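Local coordinates for protein putative sugar phosphate isomerase (Acidithiobacillus ferrooxidans, PDB 3L2H) that probably binds a metal ion in a cupin fold and may act as a sugar phosphate isomerase, its substrate unknown, at residues H24-L37 against I48-E61. Numbering follows the deposited sequence. Where two conformers were deposited one is given.
Sequences HFLNPGAVRVNKSL and IHLIQIEPGKESTE. With CXS (3-cyclohexyl-1-propylsulfonic acid), chain L; EDO (1,2-ethanediol), chain N.
V33 and K35 pair with Q52 and L50 as hydrogen-bonded antiparallel pairs, N34 and S36 with I51 and H49 as non-hydrogen-bonded ones, joining neighbouring strands 27-36 and 46-53 of the six-stranded cupin sheet. V33 N meets Q52 O at 3.0 Å and L50 N meets K35 O at 2.9 Å, each with its return bond. Past I53 the chain swings out through a type II turn at 54-57 and rejoins its neighbour where E58 N donates to G29 O.

On the face of N34, I51, S36 and H49, an amide, an imidazole and a guanidinium meet. N34 ND2 donates to H49 ND1 (2.9 Å, 164°), tilted 33° from the imidazole plane. In the conformer given, R32 NE and NH2 both donate to N34 OD1, which would help hold the amide in this pose; in that same conformer I51 CG2 lies over a guanidinium face, 3.5 Å from R32 NE, and NH1 reaches S59 O weakly. On the face of V33, K35, L50 and Q52, K35 NZ and Q52 NE2 both bind the sulfonate of CXS, probably a crystallisation component; K35 NZ also donates to I14 O.

At the far end N27 reaches across to E58 and T60. With CG anti to the backbone N (chi1 -175°), its amide crosses E58, and ND2 donates almost straight to OE2 (3.0 Å), above the carboxylate plane, and also to T60 O; OD1 takes G29 N in an Asx turn. A leucine in its place would probably leave E58 OE2 and T60 O without this donor and G29 N without its Asx-turn acceptor. Beside it E61 CB sits over the H24 ring, 3.8 Å from its centroid, in a CH-pi contact, and E61 OE2 accepts a hydrogen bond from Q134 NE2.

Beyond I53, one main-chain bond and the two from N27 ND2 thus join 54-61 to 27-30, while E61 N is buried without a partner.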
loop_
_atom_site.group_PDB
_atom_site.type_symbol
_atom_site.label_atom_id
_atom_site.label_comp_id
_atom_site.label_asym_id
_atom_site.label_seq_id
_atom_site.Cartn_x
_atom_site.Cartn_y
_atom_site.Cartn_z
ATOM N N HIS B 24 -22.842 13.634 12.519
ATOM C CA HIS B 24 -21.532 14.124 12.145
ATOM C C HIS B 24 -21.052 15.174 13.168
ATOM O O HIS B 24 -21.823 16.096 13.561
ATOM C CB HIS B 24 -21.554 14.683 10.735
ATOM C CG HIS B 24 -20.199 14.823 10.164
ATOM N ND1 HIS B 24 -19.307 15.775 10.601
ATOM C CD2 HIS B 24 -19.533 14.063 9.265
ATOM C CE1 HIS B 24 -18.156 15.600 9.985
ATOM N NE2 HIS B 24 -18.273 14.585 9.155
ATOM N N PHE B 25 -19.778 15.095 13.586
ATOM C CA PHE B 25 -19.313 16.036 14.645
ATOM C C PHE B 25 -19.219 17.508 14.193
ATOM O O PHE B 25 -19.171 18.419 15.046
ATOM C CB PHE B 25 -17.989 15.589 15.272
ATOM C CG PHE B 25 -16.760 15.975 14.480
ATOM C CD1 PHE B 25 -16.444 15.333 13.306
ATOM C CD2 PHE B 25 -15.920 16.973 14.925
ATOM C CE1 PHE B 25 -15.285 15.670 12.584
ATOM C CE2 PHE B 25 -14.777 17.325 14.173
ATOM C CZ PHE B 25 -14.456 16.630 13.032
ATOM N N LEU B 26 -19.273 17.734 12.877
ATOM C CA LEU B 26 -19.248 19.074 12.304
ATOM C C LEU B 26 -20.600 19.537 11.792
ATOM O O LEU B 26 -20.703 20.690 11.325
ATOM C CB LEU B 26 -18.160 19.177 11.206
ATOM C CG LEU B 26 -16.694 19.139 11.696
ATOM C CD1 LEU B 26 -15.635 19.104 10.529
ATOM C CD2 LEU B 26 -16.403 20.314 12.653
ATOM N N ASN B 27 -21.642 18.714 11.923
ATOM C CA ASN B 27 -22.976 19.095 11.391
ATOM C C ASN B 27 -24.076 18.441 12.208
ATOM O O ASN B 27 -24.327 17.227 12.066
ATOM C CB ASN B 27 -23.127 18.746 9.900
ATOM C CG ASN B 27 -24.429 19.239 9.323
ATOM O OD1 ASN B 27 -25.279 19.779 10.044
ATOM N ND2 ASN B 27 -24.625 19.011 8.026
ATOM N N PRO B 28 -24.740 19.223 13.061
ATOM C CA PRO B 28 -25.759 18.624 13.903
ATOM C C PRO B 28 -27.005 18.211 13.131
ATOM O O PRO B 28 -27.814 17.456 13.652
ATOM C CB PRO B 28 -26.071 19.744 14.938
ATOM C CG PRO B 28 -25.673 20.957 14.314
ATOM C CD PRO B 28 -24.514 20.640 13.417
ATOM N N GLY B 29 -27.160 18.706 11.902
ATOM C CA GLY B 29 -28.246 18.266 11.044
ATOM C C GLY B 29 -27.959 16.958 10.320
ATOM O O GLY B 29 -28.879 16.351 9.732
ATOM N N ALA B 30 -26.705 16.488 10.373
ATOM C CA ALA B 30 -26.330 15.249 9.663
ATOM C C ALA B 30 -26.545 14.056 10.605
ATOM O O ALA B 30 -25.591 13.520 11.196
ATOM C CB ALA B 30 -24.904 15.290 9.146
ATOM N N VAL B 31 -27.809 13.652 10.698
ATOM C CA VAL B 31 -28.273 12.658 11.638
ATOM C C VAL B 31 -28.827 11.536 10.808
ATOM O O VAL B 31 -29.668 11.756 9.947
ATOM C CB VAL B 31 -29.378 13.210 12.579
ATOM C CG1 VAL B 31 -29.865 12.139 13.536
ATOM C CG2 VAL B 31 -28.855 14.416 13.349
ATOM N N ARG B 32 -28.351 10.321 11.056
ATOM C CA ARG B 32 -28.796 9.173 10.284
ATOM C C ARG B 32 -28.771 7.866 11.089
ATOM O O ARG B 32 -27.977 7.721 12.025
ATOM C CB ARG B 32 -27.917 9.072 9.019
ATOM C CG ARG B 32 -26.663 8.219 9.127
ATOM C CD ARG B 32 -25.686 8.623 7.985
ATOM N NE ARG B 32 -24.600 7.682 7.823
ATOM C CZ ARG B 32 -23.643 7.829 6.923
ATOM N NH1 ARG B 32 -23.624 8.896 6.111
ATOM N NH2 ARG B 32 -22.708 6.917 6.835
ATOM N N VAL B 33 -29.661 6.932 10.743
ATOM C CA VAL B 33 -29.591 5.591 11.297
ATOM C C VAL B 33 -28.608 4.905 10.381
ATOM O O VAL B 33 -28.782 4.931 9.169
ATOM C CB VAL B 33 -30.943 4.865 11.336
ATOM C CG1 VAL B 33 -30.744 3.399 11.704
ATOM C CG2 VAL B 33 -31.831 5.552 12.362
ATOM N N ASN B 34 -27.544 4.352 10.945
ATOM C CA ASN B 34 -26.503 3.689 10.184
ATOM C C ASN B 34 -26.413 2.227 10.547
ATOM O O ASN B 34 -26.187 1.889 11.723
ATOM C CB ASN B 34 -25.153 4.356 10.464
ATOM C CG ASN B 34 -24.108 3.963 9.470
ATOM O OD1 ASN B 34 -23.933 4.645 8.434
ATOM N ND2 ASN B 34 -23.361 2.912 9.773
ATOM N N LYS B 35 -26.600 1.369 9.557
ATOM C CA LYS B 35 -26.447 -0.065 9.688
ATOM C C LYS B 35 -25.198 -0.486 8.911
ATOM O O LYS B 35 -25.178 -0.444 7.686
ATOM C CB LYS B 35 -27.687 -0.775 9.158
ATOM C CG LYS B 35 -28.991 -0.414 9.967
ATOM C CD LYS B 35 -30.255 -1.102 9.367
ATOM C CE LYS B 35 -31.501 -0.640 10.073
ATOM N NZ LYS B 35 -32.725 -1.431 9.581
ATOM N N SER B 36 -24.158 -0.862 9.624
ATOM C CA SER B 36 -22.917 -1.150 8.995
ATOM C C SER B 36 -22.892 -2.640 8.577
ATOM O O SER B 36 -22.618 -3.574 9.384
ATOM C CB SER B 36 -21.736 -0.824 9.883
ATOM O OG SER B 36 -20.527 -1.221 9.217
ATOM N N LEU B 37 -23.272 -2.855 7.336
ATOM C CA LEU B 37 -23.354 -4.221 6.814
ATOM C C LEU B 37 -21.951 -4.859 6.775
ATOM O O LEU B 37 -21.738 -6.014 7.181
ATOM C CB LEU B 37 -24.004 -4.210 5.442
ATOM C CG LEU B 37 -25.383 -3.549 5.327
ATOM C CD1 LEU B 37 -25.947 -3.779 3.907
ATOM C CD2 LEU B 37 -26.368 -4.009 6.468
ATOM N N ILE B 48 -19.537 -0.642 3.964
ATOM C CA ILE B 48 -20.792 -0.732 3.271
ATOM C C ILE B 48 -21.882 -0.514 4.332
ATOM O O ILE B 48 -22.007 -1.328 5.255
ATOM C CB ILE B 48 -20.978 -2.062 2.552
ATOM C CG1 ILE B 48 -19.853 -2.298 1.535
ATOM C CG2 ILE B 48 -22.388 -2.090 1.834
ATOM C CD1 ILE B 48 -19.803 -3.653 0.822
ATOM N N HIS B 49 -22.658 0.552 4.149
ATOM C CA HIS B 49 -23.597 1.053 5.128
ATOM C C HIS B 49 -24.973 1.245 4.482
ATOM O O HIS B 49 -25.094 1.862 3.418
ATOM C CB HIS B 49 -23.111 2.398 5.679
ATOM C CG HIS B 49 -21.763 2.348 6.324
ATOM N ND1 HIS B 49 -21.588 1.993 7.650
ATOM C CD2 HIS B 49 -20.520 2.577 5.827
ATOM C CE1 HIS B 49 -20.300 2.056 7.949
ATOM N NE2 HIS B 49 -19.631 2.408 6.860
ATOM N N LEU B 50 -25.994 0.744 5.143
ATOM C CA LEU B 50 -27.364 1.067 4.779
ATOM C C LEU B 50 -27.823 2.184 5.720
ATOM O O LEU B 50 -27.828 2.033 6.947
ATOM C CB LEU B 50 -28.243 -0.158 4.843
ATOM C CG LEU B 50 -29.605 0.218 4.241
ATOM C CD1 LEU B 50 -30.046 -0.826 3.257
ATOM C CD2 LEU B 50 -30.650 0.505 5.329
ATOM N N ILE B 51 -28.124 3.336 5.154
ATOM C CA ILE B 51 -28.409 4.526 5.964
ATOM C C ILE B 51 -29.833 4.986 5.739
ATOM O O ILE B 51 -30.404 4.784 4.658
ATOM C CB ILE B 51 -27.374 5.691 5.712
ATOM C CG1 ILE B 51 -27.591 6.344 4.354
ATOM C CG2 ILE B 51 -25.947 5.166 5.807
ATOM C CD1 ILE B 51 -26.859 7.660 4.158
ATOM N N GLN B 52 -30.404 5.568 6.778
ATOM C CA GLN B 52 -31.733 6.168 6.721
ATOM C C GLN B 52 -31.588 7.618 7.210
ATOM O O GLN B 52 -31.075 7.829 8.308
ATOM C CB GLN B 52 -32.741 5.422 7.598
ATOM C CG GLN B 52 -32.785 3.915 7.355
ATOM C CD GLN B 52 -33.582 3.183 8.414
ATOM O OE1 GLN B 52 -33.834 3.718 9.497
ATOM N NE2 GLN B 52 -33.997 1.944 8.108
ATOM N N ILE B 53 -32.048 8.556 6.383
ATOM C CA ILE B 53 -32.000 9.979 6.633
ATOM C C ILE B 53 -33.418 10.473 6.632
ATOM O O ILE B 53 -34.126 10.407 5.596
ATOM C CB ILE B 53 -31.212 10.702 5.527
ATOM C CG1 ILE B 53 -29.830 10.068 5.361
ATOM C CG2 ILE B 53 -31.142 12.215 5.806
ATOM C CD1 ILE B 53 -29.004 10.709 4.272
ATOM N N GLU B 54 -33.853 10.983 7.768
ATOM C CA GLU B 54 -35.214 11.480 7.883
ATOM C C GLU B 54 -35.375 12.858 7.251
ATOM O O GLU B 54 -34.394 13.590 7.049
ATOM C CB GLU B 54 -35.677 11.498 9.346
ATOM C CG GLU B 54 -35.778 10.144 10.004
ATOM C CD GLU B 54 -36.568 9.087 9.206
ATOM O OE1 GLU B 54 -37.426 9.420 8.387
ATOM O OE2 GLU B 54 -36.330 7.876 9.397
ATOM N N PRO B 55 -36.629 13.214 6.903
ATOM C CA PRO B 55 -36.858 14.541 6.311
ATOM C C PRO B 55 -36.270 15.642 7.180
ATOM O O PRO B 55 -36.394 15.607 8.399
ATOM C CB PRO B 55 -38.382 14.621 6.235
ATOM C CG PRO B 55 -38.797 13.217 6.014
ATOM C CD PRO B 55 -37.858 12.407 6.903
ATOM N N GLY B 56 -35.586 16.585 6.547
ATOM C CA GLY B 56 -34.928 17.666 7.241
ATOM C C GLY B 56 -33.491 17.395 7.652
ATOM O O GLY B 56 -32.836 18.293 8.143
ATOM N N LYS B 57 -32.980 16.173 7.474
ATOM C CA LYS B 57 -31.635 15.855 7.893
ATOM C C LYS B 57 -30.719 15.671 6.691
ATOM O O LYS B 57 -31.151 15.738 5.583
ATOM C CB LYS B 57 -31.637 14.622 8.781
ATOM C CG LYS B 57 -32.609 14.710 9.946
ATOM C CD LYS B 57 -32.276 15.837 10.905
ATOM C CE LYS B 57 -33.171 15.749 12.130
ATOM N NZ LYS B 57 -33.157 17.034 12.850
ATOM N N GLU B 58 -29.435 15.470 6.945
ATOM C CA GLU B 58 -28.439 15.414 5.908
ATOM C C GLU B 58 -27.557 14.203 6.124
ATOM O O GLU B 58 -27.490 13.648 7.212
ATOM C CB GLU B 58 -27.543 16.652 5.915
ATOM C CG GLU B 58 -28.162 17.977 5.541
ATOM C CD GLU B 58 -27.074 19.058 5.590
ATOM O OE1 GLU B 58 -26.126 19.068 4.738
ATOM O OE2 GLU B 58 -27.079 19.792 6.564
ATOM N N SER B 59 -26.832 13.836 5.082
ATOM C CA SER B 59 -26.037 12.624 5.090
ATOM C C SER B 59 -24.688 12.777 5.775
ATOM O O SER B 59 -24.108 11.773 6.219
ATOM C CB SER B 59 -25.827 12.145 3.631
ATOM O OG SER B 59 -24.962 12.988 2.871
ATOM N N THR B 60 -24.198 14.020 5.859
ATOM C CA THR B 60 -22.816 14.262 6.234
ATOM C C THR B 60 -22.579 15.761 6.414
ATOM O O THR B 60 -23.499 16.546 6.266
ATOM C CB THR B 60 -21.856 13.741 5.102
ATOM O OG1 THR B 60 -20.511 13.707 5.578
ATOM C CG2 THR B 60 -21.974 14.628 3.848
ATOM N N GLU B 61 -21.369 16.149 6.790
ATOM C CA GLU B 61 -20.946 17.536 6.602
ATOM C C GLU B 61 -20.277 17.599 5.257
ATOM O O GLU B 61 -19.443 16.742 4.934
ATOM C CB GLU B 61 -19.962 17.982 7.683
ATOM C CG GLU B 61 -19.289 19.330 7.392
ATOM C CD GLU B 61 -20.240 20.520 7.388
ATOM O OE1 GLU B 61 -21.399 20.354 7.831
ATOM O OE2 GLU B 61 -19.849 21.658 6.963
HETATM S S CXS L . -33.991 -1.092 5.924
HETATM O O1 CXS L . -34.338 0.327 5.578
HETATM O O2 CXS L . -35.199 -1.820 6.343
HETATM O O3 CXS L . -33.002 -1.130 7.011
HETATM C C1 CXS L . -33.441 -1.851 4.518
HETATM C C2 CXS L . -34.439 -1.694 3.379
HETATM C C3 CXS L . -33.984 -2.381 2.105
HETATM N N CXS L . -35.032 -2.630 1.146
HETATM C C4 CXS L . -34.761 -3.453 -0.022
HETATM C C5 CXS L . -33.756 -2.778 -0.962
HETATM C C6 CXS L . -33.433 -3.710 -2.129
HETATM C C7 CXS L . -34.691 -4.124 -2.893
HETATM C C8 CXS L . -35.785 -4.643 -1.965
HETATM C C9 CXS L . -36.053 -3.716 -0.800
HETATM C C1 EDO N . -22.028 10.086 2.868
HETATM O O1 EDO N . -20.702 10.646 2.750
HETATM C C2 EDO N . -22.826 10.338 1.612
HETATM O O2 EDO N . -23.260 11.715 1.642
HETATM O O HOH W 1 -30.684 17.792 13.857
HETATM O O HOH W 2 -32.308 11.108 10.184
HETATM O O HOH W 3 -35.915 -0.587 8.914
HETATM O O HOH W 4 -19.303 -1.370 6.694
#